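Local coordinates for conserved hypothetical protein (Streptococcus pyogenes, PDB 2EWC), which is of unknown function but belongs to the widespread YjgF family and may act as a translation initiation inhibitor, at residues Ile38-Glu50 with Asn75-Phe87. Sequence-based numbering, arbitrary orientation. Where two conformers were deposited one is given.
Sequences IESQINGAFDEME and NIPVMEKMIKERF
R86 NH2 is gripped by two carboxylates of the facing helix: D47 OD1 and E50 OE1 each lie 2.6 Å from it, in salt bridges that form a small network. Helices 38-54 and 76-87 pack side by side on one face of the mixed sheet of the YjgF fold, their axes 9.6 Å apart and crossing at -47° within these segments. R86 reaches across to helix 38-54 with its chain bent at chi3 (71°), which lays the NH1-NH2 edge along that helix, toward the acids. D47 OD1 meets NH2 nearly end-on to its C-O bond, though tilted from the guanidinium plane; E50 OE1 lies close to that plane, but NH2 stands well above the E50 carboxylate. NH1 adds a weak bond to the backbone N43 O at 3.0 Å. Arginine suits the place because its flat face also rests on F46 CB while its edge serves the polar partners.

Nearer the sheet than these charges, F46 is the knob in a hole formed by M79, I83, R86 and F87. The edge of F87 points at the F46 ring face, a T-shaped pair with planes at 79°, and M49 CE touches F87 CZ at 3.6 Å. Both phenylalanines also rest on M66 of strand 63-70, so the aromatic pair joins the two helices to the sheet.

Toward the helix starts the branched I42 fits between neighbouring turns: CD1 reaches V78 and M79, while CG2, anti to the backbone N, meets M82 CB at 4.0 Å. M82, a methionine modelled with selenium, has a long unbranched chain that lies over E39 and N43, and its SE comes to 3.6 Å from E39 CG.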
loop_
_atom_site.group_PDB
_atom_site.type_symbol
_atom_site.label_atom_id
_atom_site.label_comp_id
_atom_site.label_asym_id
_atom_site.label_seq_id
_atom_site.Cartn_x
_atom_site.Cartn_y
_atom_site.Cartn_z
ATOM N N ILE B 38 9.222 39.592 7.324
ATOM C CA ILE B 38 8.190 38.603 7.668
ATOM C C ILE B 38 8.031 38.361 9.181
ATOM O O ILE B 38 6.923 38.398 9.664
ATOM C CB ILE B 38 8.323 37.255 6.891
ATOM C CG1 ILE B 38 7.160 36.322 7.241
ATOM C CG2 ILE B 38 9.736 36.600 7.115
ATOM C CD1 ILE B 38 5.753 36.817 6.767
ATOM N N GLU B 39 9.127 38.135 9.909
ATOM C CA GLU B 39 9.028 37.835 11.343
ATOM C C GLU B 39 8.342 38.985 12.085
ATOM O O GLU B 39 7.474 38.754 12.933
ATOM C CB GLU B 39 10.405 37.524 11.951
ATOM C CG GLU B 39 10.362 36.875 13.334
ATOM C CD GLU B 39 11.765 36.658 13.914
ATOM O OE1 GLU B 39 12.085 37.284 14.951
ATOM O OE2 GLU B 39 12.567 35.886 13.313
ATOM N N SER B 40 8.724 40.217 11.745
ATOM C CA SER B 40 8.161 41.416 12.371
ATOM C C SER B 40 6.680 41.618 12.048
ATOM O O SER B 40 5.928 42.117 12.886
ATOM C CB SER B 40 8.951 42.661 11.975
ATOM O OG SER B 40 10.335 42.494 12.237
ATOM N N GLN B 41 6.264 41.241 10.838
ATOM C CA GLN B 41 4.851 41.396 10.440
ATOM C C GLN B 41 4.007 40.353 11.117
ATOM O O GLN B 41 2.857 40.607 11.423
ATOM C CB GLN B 41 4.658 41.350 8.921
ATOM C CG GLN B 41 5.240 42.551 8.238
ATOM C CD GLN B 41 4.754 42.717 6.830
ATOM O OE1 GLN B 41 3.706 42.194 6.450
ATOM N NE2 GLN B 41 5.510 43.459 6.037
ATOM N N ILE B 42 4.593 39.177 11.338
ATOM C CA ILE B 42 3.938 38.122 12.088
ATOM C C ILE B 42 3.738 38.552 13.553
ATOM O O ILE B 42 2.617 38.459 14.069
ATOM C CB ILE B 42 4.687 36.775 11.986
ATOM C CG1 ILE B 42 4.650 36.261 10.527
ATOM C CG2 ILE B 42 4.053 35.740 12.956
ATOM C CD1 ILE B 42 5.641 35.148 10.230
ATOM N N ASN B 43 4.800 39.043 14.201
ATOM C CA ASN B 43 4.666 39.647 15.547
ATOM C C ASN B 43 3.691 40.824 15.603
ATOM O O ASN B 43 2.935 40.947 16.550
ATOM C CB ASN B 43 6.019 40.071 16.117
ATOM C CG ASN B 43 6.837 38.888 16.613
ATOM O OD1 ASN B 43 8.040 38.780 16.338
ATOM N ND2 ASN B 43 6.184 37.983 17.328
ATOM N N GLY B 44 3.727 41.685 14.594
ATOM C CA GLY B 44 2.792 42.784 14.489
ATOM C C GLY B 44 1.355 42.290 14.368
ATOM O O GLY B 44 0.458 42.843 14.984
ATOM N N ALA B 45 1.123 41.246 13.578
ATOM C CA ALA B 45 -0.232 40.749 13.440
ATOM C C ALA B 45 -0.722 40.210 14.791
ATOM O O ALA B 45 -1.849 40.479 15.186
ATOM C CB ALA B 45 -0.296 39.698 12.391
ATOM N N PHE B 46 0.134 39.466 15.498
ATOM C CA PHE B 46 -0.242 38.863 16.769
ATOM C C PHE B 46 -0.406 39.920 17.879
ATOM O O PHE B 46 -1.191 39.710 18.813
ATOM C CB PHE B 46 0.769 37.801 17.210
ATOM C CG PHE B 46 0.712 36.507 16.415
ATOM C CD1 PHE B 46 -0.486 36.004 15.935
ATOM C CD2 PHE B 46 1.870 35.757 16.217
ATOM C CE1 PHE B 46 -0.531 34.792 15.229
ATOM C CE2 PHE B 46 1.828 34.542 15.514
ATOM C CZ PHE B 46 0.627 34.067 15.023
ATOM N N ASP B 47 0.345 41.026 17.787
ATOM C CA ASP B 47 0.150 42.173 18.690
ATOM C C ASP B 47 -1.256 42.766 18.505
ATOM O O ASP B 47 -1.906 43.108 19.508
ATOM C CB ASP B 47 1.173 43.284 18.447
ATOM C CG ASP B 47 2.604 42.922 18.879
ATOM O OD1 ASP B 47 2.817 41.951 19.654
ATOM O OD2 ASP B 47 3.536 43.663 18.453
ATOM N N GLU B 48 -1.722 42.913 17.255
ATOM C CA GLU B 48 -3.098 43.376 17.015
ATOM C C GLU B 48 -4.120 42.386 17.575
ATOM O O GLU B 48 -5.096 42.803 18.218
ATOM C CB GLU B 48 -3.412 43.652 15.536
ATOM C CG GLU B 48 -3.611 45.157 15.161
ATOM C CD GLU B 48 -4.723 45.417 14.089
ATOM O OE1 GLU B 48 -4.795 44.728 13.008
ATOM O OE2 GLU B 48 -5.517 46.361 14.319
HETATM N N MSE B 49 -3.887 41.087 17.338
HETATM C CA MSE B 49 -4.761 40.030 17.843
HETATM C C MSE B 49 -4.896 40.138 19.376
HETATM O O MSE B 49 -6.017 40.108 19.901
HETATM C CB MSE B 49 -4.266 38.640 17.418
HETATM C CG MSE B 49 -5.143 37.484 17.882
HETATM SE SE MSE B 49 -4.714 35.827 17.242
HETATM C CE MSE B 49 -3.037 35.650 17.774
ATOM N N GLU B 50 -3.760 40.284 20.073
ATOM C CA GLU B 50 -3.750 40.482 21.520
ATOM C C GLU B 50 -4.460 41.771 21.940
ATOM O O GLU B 50 -5.179 41.782 22.952
ATOM C CB GLU B 50 -2.317 40.495 22.077
ATOM C CG GLU B 50 -1.631 39.143 22.027
ATOM C CD GLU B 50 -0.312 39.111 22.772
ATOM O OE1 GLU B 50 0.566 39.978 22.505
ATOM O OE2 GLU B 50 -0.157 38.211 23.640
ATOM N N ASN B 75 6.848 30.631 4.391
ATOM C CA ASN B 75 7.177 31.293 5.653
ATOM C C ASN B 75 6.478 30.682 6.892
ATOM O O ASN B 75 6.661 31.174 8.001
ATOM C CB ASN B 75 6.821 32.776 5.565
ATOM C CG ASN B 75 7.822 33.572 4.761
ATOM O OD1 ASN B 75 9.040 33.378 4.865
ATOM N ND2 ASN B 75 7.314 34.495 3.959
ATOM N N ILE B 76 5.675 29.640 6.711
ATOM C CA ILE B 76 5.076 28.927 7.859
ATOM C C ILE B 76 6.071 28.637 9.010
ATOM O O ILE B 76 5.726 28.879 10.151
ATOM C CB ILE B 76 4.336 27.635 7.433
ATOM C CG1 ILE B 76 2.945 27.962 6.866
ATOM C CG2 ILE B 76 4.119 26.663 8.619
ATOM C CD1 ILE B 76 2.383 26.806 6.081
ATOM N N PRO B 77 7.291 28.113 8.723
ATOM C CA PRO B 77 8.240 27.907 9.844
ATOM C C PRO B 77 8.618 29.191 10.614
ATOM O O PRO B 77 8.911 29.126 11.812
ATOM C CB PRO B 77 9.501 27.309 9.177
ATOM C CG PRO B 77 9.079 26.828 7.832
ATOM C CD PRO B 77 7.844 27.651 7.433
ATOM N N VAL B 78 8.631 30.341 9.941
ATOM C CA VAL B 78 8.876 31.611 10.635
ATOM C C VAL B 78 7.722 31.825 11.606
ATOM O O VAL B 78 7.950 32.150 12.757
ATOM C CB VAL B 78 8.994 32.817 9.665
ATOM C CG1 VAL B 78 9.257 34.131 10.445
ATOM C CG2 VAL B 78 10.098 32.566 8.596
HETATM N N MSE B 79 6.487 31.632 11.137
HETATM C CA MSE B 79 5.324 31.812 12.005
HETATM C C MSE B 79 5.313 30.806 13.161
HETATM O O MSE B 79 4.949 31.160 14.279
HETATM C CB MSE B 79 3.996 31.752 11.218
HETATM C CG MSE B 79 2.721 31.923 12.122
HETATM SE SE MSE B 79 1.114 31.559 11.357
HETATM C CE MSE B 79 1.353 29.811 10.946
ATOM N N GLU B 80 5.672 29.555 12.868
ATOM C CA GLU B 80 5.659 28.491 13.866
ATOM C C GLU B 80 6.597 28.771 15.031
ATOM O O GLU B 80 6.244 28.476 16.184
ATOM C CB GLU B 80 6.025 27.153 13.238
ATOM C CG GLU B 80 4.851 26.538 12.501
ATOM C CD GLU B 80 5.174 25.172 11.942
ATOM O OE1 GLU B 80 6.359 24.774 11.958
ATOM O OE2 GLU B 80 4.234 24.497 11.484
ATOM N N LYS B 81 7.776 29.329 14.727
ATOM C CA LYS B 81 8.733 29.772 15.751
ATOM C C LYS B 81 8.111 30.846 16.654
ATOM O O LYS B 81 8.253 30.807 17.874
ATOM C CB LYS B 81 10.026 30.320 15.109
ATOM C CG LYS B 81 11.020 30.899 16.127
ATOM C CD LYS B 81 12.279 31.576 15.490
ATOM C CE LYS B 81 13.198 32.106 16.621
ATOM N NZ LYS B 81 14.391 32.878 16.157
HETATM N N MSE B 82 7.431 31.804 16.032
HETATM C CA MSE B 82 6.821 32.918 16.747
HETATM C C MSE B 82 5.621 32.473 17.590
HETATM O O MSE B 82 5.376 33.005 18.676
HETATM C CB MSE B 82 6.390 33.984 15.738
HETATM C CG MSE B 82 7.003 35.351 15.975
HETATM SE SE MSE B 82 8.821 35.430 16.230
HETATM C CE MSE B 82 9.079 34.462 17.671
ATOM N N ILE B 83 4.878 31.497 17.075
ATOM C CA ILE B 83 3.767 30.892 17.799
ATOM C C ILE B 83 4.270 30.229 19.098
ATOM O O ILE B 83 3.714 30.449 20.178
ATOM C CB ILE B 83 3.013 29.894 16.907
ATOM C CG1 ILE B 83 2.136 30.666 15.905
ATOM C CG2 ILE B 83 2.140 28.926 17.754
ATOM C CD1 ILE B 83 1.473 29.768 14.856
ATOM N N LYS B 84 5.352 29.461 18.983
ATOM C CA LYS B 84 5.873 28.723 20.120
ATOM C C LYS B 84 6.357 29.677 21.211
ATOM O O LYS B 84 6.142 29.418 22.384
ATOM C CB LYS B 84 6.914 27.689 19.682
ATOM C CG LYS B 84 6.239 26.580 18.875
ATOM C CD LYS B 84 7.091 25.387 18.641
ATOM C CE LYS B 84 7.736 25.430 17.291
ATOM N NZ LYS B 84 8.927 24.522 17.287
ATOM N N GLU B 85 6.917 30.815 20.809
ATOM C CA GLU B 85 7.346 31.851 21.758
ATOM C C GLU B 85 6.191 32.643 22.401
ATOM O O GLU B 85 6.287 33.061 23.554
ATOM C CB GLU B 85 8.344 32.804 21.092
ATOM C CG GLU B 85 9.703 32.152 20.730
ATOM C CD GLU B 85 10.667 33.128 20.037
ATOM O OE1 GLU B 85 10.306 34.335 19.957
ATOM O OE2 GLU B 85 11.765 32.701 19.571
ATOM N N ARG B 86 5.101 32.844 21.671
ATOM C CA ARG B 86 4.007 33.691 22.166
ATOM C C ARG B 86 2.775 32.986 22.748
ATOM O O ARG B 86 2.067 33.575 23.580
ATOM C CB ARG B 86 3.612 34.705 21.097
ATOM C CG ARG B 86 4.746 35.680 20.875
ATOM C CD ARG B 86 4.353 36.715 19.900
ATOM N NE ARG B 86 3.368 37.620 20.462
ATOM C CZ ARG B 86 3.120 38.821 19.966
ATOM N NH1 ARG B 86 3.799 39.254 18.908
ATOM N NH2 ARG B 86 2.198 39.583 20.523
ATOM N N PHE B 87 2.530 31.744 22.327
ATOM C CA PHE B 87 1.378 30.953 22.795
ATOM C C PHE B 87 1.697 29.994 23.963
ATOM O O PHE B 87 0.780 29.456 24.586
ATOM C CB PHE B 87 0.754 30.162 21.643
ATOM C CG PHE B 87 -0.073 30.988 20.709
ATOM C CD1 PHE B 87 0.532 31.823 19.769
ATOM C CD2 PHE B 87 -1.465 30.907 20.746
ATOM C CE1 PHE B 87 -0.229 32.572 18.872
ATOM C CE2 PHE B 87 -2.256 31.665 19.865
ATOM C CZ PHE B 87 -1.640 32.496 18.916
#